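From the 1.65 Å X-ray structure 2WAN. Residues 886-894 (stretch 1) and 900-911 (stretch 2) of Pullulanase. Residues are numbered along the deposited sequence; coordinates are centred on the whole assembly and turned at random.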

# COMPACT_ATOMS: atom_id res chain seq x y z
N GLY A 886 -5.92 -20.30 -43.22
CA GLY A 886 -5.74 -19.03 -43.89
C GLY A 886 -4.31 -18.54 -43.95
O GLY A 886 -3.39 -19.19 -43.44
N ASP A 887 -4.15 -17.40 -44.60
CA ASP A 887 -2.85 -16.75 -44.75
C ASP A 887 -2.50 -15.95 -43.50
O ASP A 887 -3.30 -15.13 -43.03
CB ASP A 887 -2.87 -15.82 -45.97
CG ASP A 887 -1.49 -15.24 -46.27
OD1 ASP A 887 -1.31 -14.03 -46.13
OD2 ASP A 887 -0.58 -16.02 -46.62
N TRP A 888 -1.29 -16.18 -42.98
CA TRP A 888 -0.77 -15.43 -41.83
C TRP A 888 0.40 -14.53 -42.22
O TRP A 888 1.31 -14.94 -42.94
CB TRP A 888 -0.37 -16.38 -40.69
CG TRP A 888 -1.57 -17.03 -40.09
CD1 TRP A 888 -2.15 -18.20 -40.49
CD2 TRP A 888 -2.36 -16.52 -39.01
NE1 TRP A 888 -3.27 -18.45 -39.72
CE2 TRP A 888 -3.41 -17.45 -38.80
CE3 TRP A 888 -2.27 -15.38 -38.19
CZ2 TRP A 888 -4.39 -17.27 -37.80
CZ3 TRP A 888 -3.23 -15.20 -37.19
CH2 TRP A 888 -4.28 -16.14 -37.01
N THR A 889 0.36 -13.29 -41.74
CA THR A 889 1.43 -12.33 -41.94
C THR A 889 2.32 -12.33 -40.71
O THR A 889 1.84 -12.09 -39.60
CB THR A 889 0.86 -10.90 -42.18
OG1 THR A 889 -0.00 -10.91 -43.32
CG2 THR A 889 2.01 -9.91 -42.43
N ILE A 890 3.62 -12.58 -40.89
CA ILE A 890 4.58 -12.51 -39.78
C ILE A 890 4.90 -11.04 -39.53
O ILE A 890 5.28 -10.33 -40.44
CB ILE A 890 5.90 -13.27 -40.11
CG1 ILE A 890 5.60 -14.74 -40.43
CG2 ILE A 890 6.90 -13.12 -38.95
CD1 ILE A 890 6.74 -15.45 -41.21
N VAL A 891 4.69 -10.58 -38.29
CA VAL A 891 5.04 -9.19 -37.93
C VAL A 891 6.09 -9.11 -36.81
O VAL A 891 6.71 -8.08 -36.60
CB VAL A 891 3.77 -8.32 -37.60
CG1 VAL A 891 2.88 -8.21 -38.82
CG2 VAL A 891 3.00 -8.90 -36.42
N GLY A 892 6.30 -10.22 -36.09
CA GLY A 892 7.34 -10.30 -35.06
C GLY A 892 8.05 -11.63 -35.21
O GLY A 892 7.44 -12.70 -35.06
N LEU A 893 9.34 -11.56 -35.51
CA LEU A 893 10.14 -12.77 -35.70
C LEU A 893 11.58 -12.47 -35.29
O LEU A 893 12.21 -11.56 -35.85
CB LEU A 893 10.10 -13.22 -37.16
CG LEU A 893 10.85 -14.51 -37.52
CD1 LEU A 893 10.20 -15.69 -36.87
CD2 LEU A 893 10.88 -14.66 -39.04
N GLY A 894 12.10 -13.24 -34.33
CA GLY A 894 13.47 -13.00 -33.83
C GLY A 894 13.62 -11.58 -33.31
O GLY A 894 12.80 -11.13 -32.52
N LYS A 900 4.88 -4.13 -40.03
CA LYS A 900 5.08 -4.46 -41.45
C LYS A 900 5.23 -5.96 -41.65
O LYS A 900 5.71 -6.68 -40.77
CB LYS A 900 6.35 -3.78 -41.99
CG LYS A 900 6.40 -2.25 -41.88
CD LYS A 900 7.86 -1.80 -42.05
CE LYS A 900 8.04 -0.30 -41.90
NZ LYS A 900 7.89 0.40 -43.20
N SER A 901 4.83 -6.44 -42.83
CA SER A 901 5.01 -7.85 -43.17
C SER A 901 6.48 -8.25 -43.24
O SER A 901 7.28 -7.59 -43.92
CB SER A 901 4.37 -8.15 -44.53
OG SER A 901 4.63 -9.52 -44.88
N LEU A 902 6.81 -9.33 -42.54
CA LEU A 902 8.13 -9.96 -42.61
C LEU A 902 8.08 -11.23 -43.43
O LEU A 902 9.05 -11.99 -43.50
CB LEU A 902 8.62 -10.31 -41.21
CG LEU A 902 8.70 -9.16 -40.21
CD1 LEU A 902 9.22 -9.65 -38.87
CD2 LEU A 902 9.58 -8.00 -40.75
N GLY A 903 6.93 -11.48 -44.06
CA GLY A 903 6.73 -12.70 -44.82
C GLY A 903 5.37 -13.26 -44.50
O GLY A 903 4.79 -12.93 -43.46
N HIS A 904 4.86 -14.10 -45.40
CA HIS A 904 3.56 -14.78 -45.21
C HIS A 904 3.76 -16.28 -45.10
O HIS A 904 4.64 -16.85 -45.77
CB HIS A 904 2.64 -14.49 -46.40
CG HIS A 904 2.20 -13.06 -46.47
ND1 HIS A 904 0.92 -12.66 -46.13
CD2 HIS A 904 2.87 -11.93 -46.81
CE1 HIS A 904 0.82 -11.35 -46.28
NE2 HIS A 904 1.99 -10.88 -46.68
N VAL A 905 2.94 -16.91 -44.26
CA VAL A 905 2.98 -18.37 -44.10
C VAL A 905 1.57 -18.93 -43.94
O VAL A 905 0.65 -18.20 -43.54
CB VAL A 905 3.83 -18.82 -42.87
CG1 VAL A 905 5.34 -18.54 -43.10
CG2 VAL A 905 3.32 -18.15 -41.59
N MET A 906 1.41 -20.22 -44.26
CA MET A 906 0.20 -20.97 -43.93
C MET A 906 0.57 -22.29 -43.28
O MET A 906 1.62 -22.86 -43.57
CB MET A 906 -0.63 -21.27 -45.19
CG MET A 906 -1.01 -20.04 -45.95
SD MET A 906 -1.84 -20.47 -47.50
CE MET A 906 -3.26 -21.33 -46.88
N GLY A 907 -0.31 -22.78 -42.42
CA GLY A 907 -0.23 -24.15 -41.87
C GLY A 907 0.64 -24.35 -40.66
O GLY A 907 0.18 -24.88 -39.65
N ASN A 908 1.90 -23.95 -40.76
CA ASN A 908 2.88 -24.17 -39.72
C ASN A 908 3.91 -23.06 -39.81
O ASN A 908 4.14 -22.49 -40.89
CB ASN A 908 3.53 -25.55 -39.93
CG ASN A 908 4.31 -26.04 -38.73
OD1 ASN A 908 3.74 -26.57 -37.77
ND2 ASN A 908 5.63 -25.93 -38.80
N VAL A 909 4.52 -22.73 -38.68
CA VAL A 909 5.57 -21.70 -38.66
C VAL A 909 6.62 -22.02 -37.60
O VAL A 909 6.30 -22.58 -36.54
CB VAL A 909 4.96 -20.27 -38.43
CG1 VAL A 909 4.36 -20.13 -37.04
CG2 VAL A 909 6.00 -19.16 -38.71
N GLN A 910 7.87 -21.68 -37.89
CA GLN A 910 8.98 -21.93 -36.98
C GLN A 910 9.28 -20.68 -36.14
O GLN A 910 9.34 -19.56 -36.67
CB GLN A 910 10.20 -22.38 -37.77
CG GLN A 910 11.35 -22.89 -36.92
CD GLN A 910 12.47 -23.46 -37.76
OE1 GLN A 910 12.25 -24.32 -38.61
NE2 GLN A 910 13.69 -22.97 -37.53
N VAL A 911 9.42 -20.86 -34.83
CA VAL A 911 9.72 -19.78 -33.93
C VAL A 911 11.15 -19.93 -33.45
O VAL A 911 11.45 -20.93 -32.77
CB VAL A 911 8.80 -19.80 -32.68
CG1 VAL A 911 9.14 -18.63 -31.76
CG2 VAL A 911 7.30 -19.79 -33.09
O HOH W 1 -2.80 -21.56 -42.05
O HOH W 2 7.04 -6.09 -38.59

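Stretch 2 runs antiparallel to stretch 1, and its first rule is that a water can take over where direct pairing has stopped. At Lys900 the carbonyl turns to water 2, which donates to Lys900 O (2.6 Å) and to Val891 O (2.8 Å), tying together two acceptors that could not bond to each other. The CA-to-CB bond of Lys900 points away from stretch 1. Ser901 lays its CB 3.6 Å from Thr889 CG2, while its hydroxyl serves its own stretch: Gly903 N donates to Ser901 OG at 3.1 Å, a side-chain-to-backbone bond within the loop.

Leu902 is where the backbone engages. Its N donates to Ile890 O at 2.8 Å, and Ile890 N in turn donates to Gly903 O at 2.8 Å, so Ile890 is held at both its amide and its carbonyl by two successive residues. The CA-to-CB bond of Leu902 points toward stretch 1, with CB 4.0 Å from Ile890 CG2 and CD1 4.1 Å from Leu893 CB. Gly903 has backbone angles that call for glycine; a CB there would be jammed against the preceding carbonyl oxygen.

His904 pairs with Thr889 without backbone hydrogen bonds between them, and the two side chains share a face of the sheet. Its ND1 donates to Asp887 OD1 at 2.6 Å, with the carboxylate oxygen near the ring plane, while Thr889 CA lies over one ring face. NE2 is satisfied elsewhere in the structure.

Val905 closes a reciprocal pair with Trp888: Trp888 N to Val905 O and Val905 N to Trp888 O, both 2.9 Å. On the face it shares with Trp888, Val905 CG1 reaches Ile890 CD1 at 3.9 Å.

Beyond this, Met906 CG packs 3.6 Å from Gly886 O, and water 1 bridges Gly907 N and Gly886 O, each at 2.8 Å. Farther along, contact thins to Gln910 O, 4.0 Å from Leu893 CD1.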